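Local structure of transferrin (Manduca sexta, 6WB6) at residues A11-M14 against K15-E18; R39-C42 against L43-Q47. The protein binds and transports iron in the insect, taking up a single ferric ion per molecule together with a carbonate anion. All blocks are in the same frame, centred on the assembly; numbering follows the deposited sequence.

Contact 1: A11-M14 against K15-E18; sequences AAYM and KDCE
Tyr13 and Asp16 lean across each other at the N-terminal end of helix 14-21, on the side facing helix 306-311. The ring and the carboxylate are turned 46° apart, and Asp16 OD2 comes obliquely to Tyr13 CD1, 3.8 Å away. Asp16 CG stands beside its backbone N (chi1 -73°), which turns the carboxylate toward the ring. The two share a neighbour too, since Tyr13 rests on Lys310 and Asp16 on Glu306 and Val311 of helix 306-311. Tyr13 sits at the N-cap position, and its carbonyl O starts the helical bonding: Cys17 N donates to Tyr13 O over 3.0 Å, while Asp16 N adds a weak, strongly bent bond. This helix follows strand 5-10 in the alternation of strands and helices that opens the lobe, as expected for the periplasmic binding protein clan to which transferrins belong. One residue on, Met14 and Glu18 cross at about a right angle. With CG anti to the backbone N (chi1 -161°), Met14 CG is brought to 3.6 Å from Glu18 OE2, a contact of carbon with carboxylate oxygen. The glutamate chain runs back past the Met14 carbonyl, bringing Glu18 CG to 3.3 Å from Met14 O, the same oxygen that receives Glu18 N at 3.0 Å. Met14 also packs on Val9, Cys33 and Pro35. Cys17 is buried on the inner side of the helix, where its SG is bonded to that of Cys33 in a disulfide.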
loop_
_atom_site.group_PDB
_atom_site.type_symbol
_atom_site.label_atom_id
_atom_site.label_comp_id
_atom_site.label_asym_id
_atom_site.label_seq_id
_atom_site.Cartn_x
_atom_site.Cartn_y
_atom_site.Cartn_z
ATOM N N ALA A 11 12.401 -7.595 -12.352
ATOM C CA ALA A 11 13.825 -7.808 -12.126
ATOM C C ALA A 11 14.094 -8.722 -10.937
ATOM O O ALA A 11 14.984 -9.578 -10.989
ATOM C CB ALA A 11 14.509 -6.452 -11.925
ATOM N N ALA A 12 13.339 -8.563 -9.858
ATOM C CA ALA A 12 13.559 -9.380 -8.673
ATOM C C ALA A 12 13.457 -10.877 -8.963
ATOM O O ALA A 12 13.999 -11.685 -8.200
ATOM C CB ALA A 12 12.552 -8.975 -7.588
ATOM N N TYR A 13 12.796 -11.272 -10.046
ATOM C CA TYR A 13 12.507 -12.677 -10.311
ATOM C C TYR A 13 13.273 -13.197 -11.521
ATOM O O TYR A 13 12.967 -14.279 -12.038
ATOM C CB TYR A 13 11.002 -12.870 -10.494
ATOM C CG TYR A 13 10.205 -12.500 -9.264
ATOM C CD1 TYR A 13 10.555 -12.990 -8.017
ATOM C CD2 TYR A 13 9.105 -11.654 -9.350
ATOM C CE1 TYR A 13 9.835 -12.647 -6.887
ATOM C CE2 TYR A 13 8.376 -11.312 -8.222
ATOM C CZ TYR A 13 8.747 -11.800 -6.997
ATOM O OH TYR A 13 8.012 -11.453 -5.882
ATOM N N MET A 14 14.278 -12.453 -11.969
ATOM C CA MET A 14 15.062 -12.876 -13.119
ATOM C C MET A 14 15.649 -14.269 -12.911
ATOM O O MET A 14 15.547 -15.133 -13.786
ATOM C CB MET A 14 16.167 -11.861 -13.385
ATOM C CG MET A 14 16.720 -11.946 -14.761
ATOM S SD MET A 14 15.528 -11.527 -16.058
ATOM C CE MET A 14 16.642 -11.851 -17.405
ATOM N N LYS A 15 16.287 -14.505 -11.772
ATOM C CA LYS A 15 16.857 -15.827 -11.559
ATOM C C LYS A 15 15.787 -16.902 -11.611
ATOM O O LYS A 15 16.077 -18.032 -12.009
ATOM C CB LYS A 15 17.606 -15.911 -10.227
ATOM C CG LYS A 15 18.956 -15.178 -10.222
ATOM C CD LYS A 15 20.012 -15.929 -11.016
ATOM C CE LYS A 15 21.203 -15.051 -11.330
ATOM N NZ LYS A 15 21.537 -14.174 -10.174
ATOM N N ASP A 16 14.550 -16.583 -11.210
ATOM C CA ASP A 16 13.507 -17.598 -11.268
ATOM C C ASP A 16 13.100 -17.864 -12.706
ATOM O O ASP A 16 12.802 -19.008 -13.084
ATOM C CB ASP A 16 12.313 -17.174 -10.416
ATOM C CG ASP A 16 12.610 -17.283 -8.937
ATOM O OD1 ASP A 16 12.943 -18.393 -8.487
ATOM O OD2 ASP A 16 12.564 -16.253 -8.237
ATOM N N CYS A 17 13.102 -16.831 -13.526
ATOM C CA CYS A 17 12.773 -17.034 -14.923
ATOM C C CYS A 17 13.839 -17.885 -15.606
ATOM O O CYS A 17 13.528 -18.650 -16.526
ATOM C CB CYS A 17 12.611 -15.668 -15.582
ATOM S SG CYS A 17 12.098 -15.645 -17.296
ATOM N N GLU A 18 15.090 -17.783 -15.145
ATOM C CA GLU A 18 16.175 -18.535 -15.759
ATOM C C GLU A 18 16.054 -20.012 -15.418
ATOM O O GLU A 18 16.133 -20.860 -16.307
ATOM C CB GLU A 18 17.524 -17.958 -15.313
ATOM C CG GLU A 18 17.751 -16.522 -15.841
ATOM C CD GLU A 18 18.865 -15.776 -15.108
ATOM O OE1 GLU A 18 19.509 -16.369 -14.218
ATOM O OE2 GLU A 18 19.096 -14.594 -15.423
#

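Contact 2: R39-C42 against L43-Q47; sequences RVEC and LSFVQ
Helix 39-47, which follows strand 31-36 in the N-terminal transferrin lobe, carries an i to i+4 CH-pi contact on its partly exposed side, between Glu41 and Phe45. Glu41 CG lies over one face of the Phe45 ring, offset toward the rim and 3.9 Å from the centroid. Because CG is anti to the backbone N (chi1 -177°) and the chain stays extended, the carboxylate carries on past the rim at CZ, with Glu41 CD 3.4 Å from Phe45 CZ and the two planes only 20° apart. Arg37 N, just before the helix, donates to Glu41 OE2 and helps fix the carboxylate. Cutting Glu41 back to an alanine removes CG and the carboxylate, which would probably uncover that part of the Phe45 face and leave Arg37 N without this acceptor. On the buried side, Leu43 and Val46 pack on Val54 and Phe72, and Cys42 is joined to Cys8 by a disulfide. Arg39 NH1 makes a salt bridge with Asp60 and a long, weak ion pair with Asp57, a predicted iron-binding residue. Glu41 and Phe45 are also joined by the backbone, Phe45 N donating to Glu41 O over 3.0 Å with an N-H...O angle of 162°.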
loop_
_atom_site.group_PDB
_atom_site.type_symbol
_atom_site.label_atom_id
_atom_site.label_comp_id
_atom_site.label_asym_id
_atom_site.label_seq_id
_atom_site.Cartn_x
_atom_site.Cartn_y
_atom_site.Cartn_z
ATOM N N ARG A 39 5.698 -5.174 -13.318
ATOM C CA ARG A 39 4.757 -5.496 -14.376
ATOM C C ARG A 39 4.317 -4.247 -15.143
ATOM O O ARG A 39 4.121 -4.303 -16.363
ATOM C CB ARG A 39 3.557 -6.217 -13.785
ATOM C CG ARG A 39 2.752 -6.938 -14.817
ATOM C CD ARG A 39 1.633 -7.752 -14.215
ATOM N NE ARG A 39 2.099 -9.053 -13.735
ATOM C CZ ARG A 39 1.354 -9.892 -13.023
ATOM N NH1 ARG A 39 0.098 -9.574 -12.676
ATOM N NH2 ARG A 39 1.866 -11.039 -12.636
ATOM N N VAL A 40 4.097 -3.127 -14.453
ATOM C CA VAL A 40 3.672 -1.922 -15.173
ATOM C C VAL A 40 4.682 -1.580 -16.265
ATOM O O VAL A 40 4.323 -1.408 -17.437
ATOM C CB VAL A 40 3.446 -0.745 -14.205
ATOM C CG1 VAL A 40 3.148 0.549 -14.980
ATOM C CG2 VAL A 40 2.285 -1.040 -13.324
ATOM N N GLU A 41 5.964 -1.517 -15.907
ATOM C CA GLU A 41 6.983 -1.320 -16.936
ATOM C C GLU A 41 6.938 -2.409 -18.007
ATOM O O GLU A 41 7.151 -2.122 -19.193
ATOM C CB GLU A 41 8.383 -1.275 -16.329
ATOM C CG GLU A 41 9.426 -0.998 -17.418
ATOM C CD GLU A 41 10.777 -0.562 -16.896
ATOM O OE1 GLU A 41 11.181 0.572 -17.243
ATOM O OE2 GLU A 41 11.417 -1.343 -16.153
ATOM N N CYS A 42 6.690 -3.670 -17.608
ATOM C CA CYS A 42 6.687 -4.770 -18.576
ATOM C C CYS A 42 5.741 -4.483 -19.724
ATOM O O CYS A 42 6.063 -4.758 -20.886
ATOM C CB CYS A 42 6.288 -6.100 -17.909
ATOM S SG CYS A 42 7.634 -6.950 -17.103
ATOM N N LEU A 43 4.559 -3.935 -19.422
ATOM C CA LEU A 43 3.597 -3.650 -20.483
ATOM C C LEU A 43 4.185 -2.667 -21.491
ATOM O O LEU A 43 3.954 -2.798 -22.699
ATOM C CB LEU A 43 2.282 -3.119 -19.895
ATOM C CG LEU A 43 1.577 -4.109 -18.948
ATOM C CD1 LEU A 43 0.458 -3.425 -18.173
ATOM C CD2 LEU A 43 1.061 -5.369 -19.676
ATOM N N SER A 44 4.946 -1.674 -21.008
ATOM C CA SER A 44 5.608 -0.734 -21.908
ATOM C C SER A 44 6.601 -1.464 -22.808
ATOM O O SER A 44 6.620 -1.255 -24.025
ATOM C CB SER A 44 6.319 0.359 -21.107
ATOM O OG SER A 44 5.404 1.333 -20.643
ATOM N N PHE A 45 7.411 -2.350 -22.216
ATOM C CA PHE A 45 8.361 -3.132 -22.995
ATOM C C PHE A 45 7.660 -4.042 -23.979
ATOM O O PHE A 45 8.224 -4.355 -25.034
ATOM C CB PHE A 45 9.244 -3.983 -22.089
ATOM C CG PHE A 45 10.236 -3.211 -21.290
ATOM C CD1 PHE A 45 10.406 -1.838 -21.472
ATOM C CD2 PHE A 45 11.030 -3.866 -20.366
ATOM C CE1 PHE A 45 11.341 -1.148 -20.735
ATOM C CE2 PHE A 45 11.957 -3.184 -19.622
ATOM C CZ PHE A 45 12.115 -1.808 -19.808
ATOM N N VAL A 46 6.455 -4.511 -23.652
ATOM C CA VAL A 46 5.736 -5.354 -24.597
ATOM C C VAL A 46 5.265 -4.520 -25.767
ATOM O O VAL A 46 5.422 -4.902 -26.927
ATOM C CB VAL A 46 4.552 -6.078 -23.930
ATOM C CG1 VAL A 46 3.712 -6.816 -25.006
ATOM C CG2 VAL A 46 5.045 -7.046 -22.878
ATOM N N GLN A 47 4.657 -3.372 -25.478
ATOM C CA GLN A 47 4.253 -2.481 -26.560
ATOM C C GLN A 47 5.452 -2.109 -27.425
ATOM O O GLN A 47 5.363 -2.097 -28.656
ATOM C CB GLN A 47 3.605 -1.220 -25.993
ATOM C CG GLN A 47 3.181 -0.235 -27.084
ATOM C CD GLN A 47 2.208 -0.860 -28.052
ATOM O OE1 GLN A 47 1.312 -1.613 -27.663
ATOM N NE2 GLN A 47 2.390 -0.575 -29.325
#

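In the fold
Following the chain, strand 5-10 leads into contact 1 at the start of helix 14-21; strand 31-36 then leads into contact 2 on helix 39-47. The two contacts are in series, neither nesting nor crossing, and each spans just local helical turns, closing no long loop. Their centres lie 16 Å apart and their nearest atoms about 7 Å apart, without touching. The ties between them are indirect: the two disulfides nest, Cys17-Cys33 lying within the span of Cys8-Cys42, and Met14 and Glu41 both reach strand 31-36. Beyond that the helices part company, 14-21 meeting helix 306-311 while 39-47 lies against strands of the four-stranded antiparallel sheet.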